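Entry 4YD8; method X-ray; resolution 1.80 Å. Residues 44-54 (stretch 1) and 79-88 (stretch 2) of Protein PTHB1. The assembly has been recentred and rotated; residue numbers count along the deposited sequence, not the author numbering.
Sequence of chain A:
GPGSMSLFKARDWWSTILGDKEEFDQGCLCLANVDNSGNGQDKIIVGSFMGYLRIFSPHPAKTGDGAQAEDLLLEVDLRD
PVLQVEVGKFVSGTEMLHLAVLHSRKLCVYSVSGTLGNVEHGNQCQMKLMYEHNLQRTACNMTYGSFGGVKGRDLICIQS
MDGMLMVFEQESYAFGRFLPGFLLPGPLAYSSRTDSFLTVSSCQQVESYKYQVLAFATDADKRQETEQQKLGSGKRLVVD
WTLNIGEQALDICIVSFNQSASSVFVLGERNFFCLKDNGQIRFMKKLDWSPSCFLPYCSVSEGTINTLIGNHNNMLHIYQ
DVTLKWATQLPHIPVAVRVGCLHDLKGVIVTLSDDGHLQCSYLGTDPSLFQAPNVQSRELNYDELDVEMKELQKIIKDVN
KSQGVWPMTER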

# COMPACT_ATOMS: atom_id res chain seq x y z
N ILE A 44 -9.33 3.35 -8.10
CA ILE A 44 -9.08 2.17 -7.27
C ILE A 44 -8.50 1.09 -8.17
O ILE A 44 -9.11 0.73 -9.19
CB ILE A 44 -10.36 1.65 -6.61
CG1 ILE A 44 -11.05 2.74 -5.79
CG2 ILE A 44 -10.07 0.44 -5.73
CD1 ILE A 44 -12.42 2.32 -5.34
N ILE A 45 -7.32 0.59 -7.82
CA ILE A 45 -6.72 -0.52 -8.55
C ILE A 45 -6.66 -1.72 -7.63
O ILE A 45 -6.12 -1.62 -6.53
CB ILE A 45 -5.29 -0.22 -9.06
CG1 ILE A 45 -5.27 1.06 -9.90
CG2 ILE A 45 -4.74 -1.43 -9.83
CD1 ILE A 45 -4.74 2.26 -9.19
N VAL A 46 -7.23 -2.84 -8.07
CA VAL A 46 -7.19 -4.06 -7.27
C VAL A 46 -6.76 -5.25 -8.10
O VAL A 46 -7.32 -5.50 -9.18
CB VAL A 46 -8.57 -4.39 -6.63
CG1 VAL A 46 -8.46 -5.65 -5.76
CG2 VAL A 46 -9.07 -3.24 -5.77
N GLY A 47 -5.75 -5.98 -7.61
CA GLY A 47 -5.36 -7.23 -8.25
C GLY A 47 -5.78 -8.40 -7.36
O GLY A 47 -5.84 -8.25 -6.14
N SER A 48 -6.11 -9.54 -7.95
CA SER A 48 -6.51 -10.68 -7.14
C SER A 48 -5.58 -11.88 -7.33
O SER A 48 -4.84 -11.96 -8.31
CB SER A 48 -7.96 -11.10 -7.45
OG SER A 48 -8.07 -11.94 -8.58
N PHE A 49 -5.62 -12.81 -6.38
CA PHE A 49 -4.79 -14.01 -6.48
C PHE A 49 -5.37 -14.92 -7.58
O PHE A 49 -4.76 -15.93 -7.91
CB PHE A 49 -4.72 -14.76 -5.15
CG PHE A 49 -4.11 -14.00 -4.02
CD1 PHE A 49 -3.36 -12.86 -4.23
CD2 PHE A 49 -4.31 -14.44 -2.71
CE1 PHE A 49 -2.80 -12.18 -3.17
CE2 PHE A 49 -3.76 -13.76 -1.65
CZ PHE A 49 -3.01 -12.63 -1.88
N MSE A 50 -6.53 -14.59 -8.10
CA MSE A 50 -7.11 -15.29 -9.21
C MSE A 50 -6.70 -14.68 -10.54
O MSE A 50 -7.18 -15.08 -11.57
CB MSE A 50 -8.61 -15.30 -9.10
CG MSE A 50 -9.20 -16.35 -8.15
SE MSE A 50 -8.36 -16.52 -6.41
CE MSE A 50 -9.35 -18.03 -5.63
N GLY A 51 -5.82 -13.70 -10.53
CA GLY A 51 -5.16 -13.23 -11.75
C GLY A 51 -5.81 -12.03 -12.41
O GLY A 51 -5.28 -11.52 -13.40
N TYR A 52 -6.94 -11.57 -11.89
CA TYR A 52 -7.62 -10.39 -12.44
C TYR A 52 -7.09 -9.06 -11.91
O TYR A 52 -6.86 -8.90 -10.72
CB TYR A 52 -9.13 -10.45 -12.16
CG TYR A 52 -9.82 -11.49 -13.00
CD1 TYR A 52 -10.26 -11.20 -14.29
CD2 TYR A 52 -10.03 -12.78 -12.51
CE1 TYR A 52 -10.89 -12.16 -15.07
CE2 TYR A 52 -10.66 -13.75 -13.29
CZ TYR A 52 -11.08 -13.43 -14.56
OH TYR A 52 -11.71 -14.38 -15.33
N LEU A 53 -6.92 -8.10 -12.82
CA LEU A 53 -6.59 -6.72 -12.47
C LEU A 53 -7.81 -5.86 -12.81
O LEU A 53 -8.31 -5.91 -13.94
CB LEU A 53 -5.34 -6.25 -13.24
CG LEU A 53 -4.64 -4.92 -12.87
CD1 LEU A 53 -5.47 -3.68 -13.21
CD2 LEU A 53 -4.26 -4.89 -11.41
N ARG A 54 -8.28 -5.08 -11.84
CA ARG A 54 -9.45 -4.23 -12.06
C ARG A 54 -9.15 -2.78 -11.67
O ARG A 54 -8.46 -2.54 -10.69
CB ARG A 54 -10.66 -4.76 -11.26
CG ARG A 54 -11.11 -6.16 -11.69
CD ARG A 54 -12.17 -6.76 -10.76
NE ARG A 54 -12.63 -8.06 -11.24
CZ ARG A 54 -12.28 -9.23 -10.72
NH1 ARG A 54 -11.43 -9.28 -9.69
NH2 ARG A 54 -12.76 -10.36 -11.22
N ARG A 79 -3.80 -13.83 -16.01
CA ARG A 79 -3.54 -15.28 -16.06
C ARG A 79 -2.40 -15.73 -15.15
O ARG A 79 -1.67 -16.68 -15.46
CB ARG A 79 -3.24 -15.70 -17.50
N ASP A 80 -2.27 -15.06 -14.02
CA ASP A 80 -1.16 -15.23 -13.10
C ASP A 80 -1.57 -14.50 -11.80
O ASP A 80 -1.94 -13.33 -11.86
CB ASP A 80 0.11 -14.64 -13.70
CG ASP A 80 1.37 -15.15 -13.04
OD1 ASP A 80 1.29 -15.59 -11.88
OD2 ASP A 80 2.44 -15.12 -13.69
N PRO A 81 -1.54 -15.20 -10.65
CA PRO A 81 -1.94 -14.51 -9.40
C PRO A 81 -1.21 -13.19 -9.17
O PRO A 81 0.01 -13.10 -9.38
CB PRO A 81 -1.58 -15.53 -8.31
CG PRO A 81 -1.76 -16.86 -9.00
CD PRO A 81 -1.27 -16.63 -10.43
N VAL A 82 -1.96 -12.17 -8.78
CA VAL A 82 -1.39 -10.87 -8.47
C VAL A 82 -1.02 -10.83 -6.99
O VAL A 82 -1.86 -11.04 -6.13
CB VAL A 82 -2.36 -9.73 -8.81
CG1 VAL A 82 -1.77 -8.39 -8.39
CG2 VAL A 82 -2.66 -9.73 -10.30
N LEU A 83 0.26 -10.59 -6.71
CA LEU A 83 0.75 -10.51 -5.33
C LEU A 83 0.70 -9.09 -4.78
O LEU A 83 0.51 -8.89 -3.59
CB LEU A 83 2.19 -11.02 -5.24
CG LEU A 83 2.40 -12.49 -5.63
CD1 LEU A 83 3.82 -12.92 -5.29
CD2 LEU A 83 1.37 -13.37 -4.95
N GLN A 84 0.89 -8.11 -5.65
CA GLN A 84 0.93 -6.71 -5.20
C GLN A 84 0.73 -5.77 -6.38
O GLN A 84 1.09 -6.11 -7.51
CB GLN A 84 2.26 -6.42 -4.50
CG GLN A 84 2.27 -5.13 -3.68
CD GLN A 84 3.54 -4.97 -2.87
OE1 GLN A 84 4.24 -5.95 -2.57
NE2 GLN A 84 3.86 -3.72 -2.51
N VAL A 85 0.13 -4.61 -6.13
CA VAL A 85 0.05 -3.55 -7.14
C VAL A 85 0.56 -2.24 -6.53
O VAL A 85 0.32 -1.95 -5.35
CB VAL A 85 -1.40 -3.35 -7.67
CG1 VAL A 85 -1.80 -4.50 -8.60
CG2 VAL A 85 -2.38 -3.24 -6.51
N GLU A 86 1.29 -1.46 -7.33
CA GLU A 86 1.78 -0.15 -6.92
C GLU A 86 1.79 0.76 -8.15
O GLU A 86 1.81 0.29 -9.28
CB GLU A 86 3.20 -0.20 -6.34
CG GLU A 86 3.40 -1.05 -5.05
CD GLU A 86 2.59 -0.57 -3.84
OE1 GLU A 86 2.08 0.59 -3.81
OE2 GLU A 86 2.48 -1.38 -2.89
N VAL A 87 1.80 2.07 -7.91
CA VAL A 87 1.74 3.04 -8.98
C VAL A 87 2.83 4.06 -8.71
O VAL A 87 2.93 4.57 -7.60
CB VAL A 87 0.36 3.73 -9.05
CG1 VAL A 87 0.39 4.92 -10.03
CG2 VAL A 87 -0.72 2.70 -9.43
N GLY A 88 3.64 4.35 -9.72
CA GLY A 88 4.78 5.22 -9.53
C GLY A 88 5.46 5.57 -10.84
O GLY A 88 5.00 5.19 -11.92

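Stretch 1 is a β-hairpin: strands 44-47 and 52-54 are paired by reciprocal V46-R54 hydrogen bonds (N to O, 2.9 Å each way) and joined by a type I turn from S48 to G51. Strand 84-88 of stretch 2 runs roughly antiparallel to strand 44-47, at 152° between N-to-C directions, but the axes come no nearer than 7.0 Å. That spacing suits packing through side chains, and no backbone hydrogen bond links these two strands.

The backbones meet at the turn, where the CA atoms of F49 and P81 lie 4.1 Å apart. V82 N donates to S48 O (2.9 Å, 162° at the hydrogen), the one hydrogen bond across the interface; S48 O also accepts from G51 N within the turn (3.0 Å). Beside it, G51 CA makes a CA-H...O contact with D80 O (3.2 Å, 140° at the hydrogen). G51 has phi/psi of 95/-4, where a CB would jam against the preceding carbonyl oxygen and also sit 3.2 Å from D80 N.

V82 loses the most area, 81 Å² of the 485 Å² buried in total. It points toward the hairpin, its CG1 3.8 Å from G47 CA. Glycine suits position 47 because an ideal CB there would fall 2.4 Å from V82 CG1, a clash. Farther along, V85 and V87 also point toward stretch 1. V85 CG1 meets L53 CD2 at 3.8 Å, while V87 CG2 lies 4.1 Å from I45 CD1; these branched aliphatic groups fill the gap without needing polar partners.

F49 starts away from stretch 2, yet with chi1 at -62° its ring returns, placing CD1 3.0 Å from V82 O. This oxygen lies at the ring edge, near its plane, and is buried without a hydrogen-bonding partner in the model.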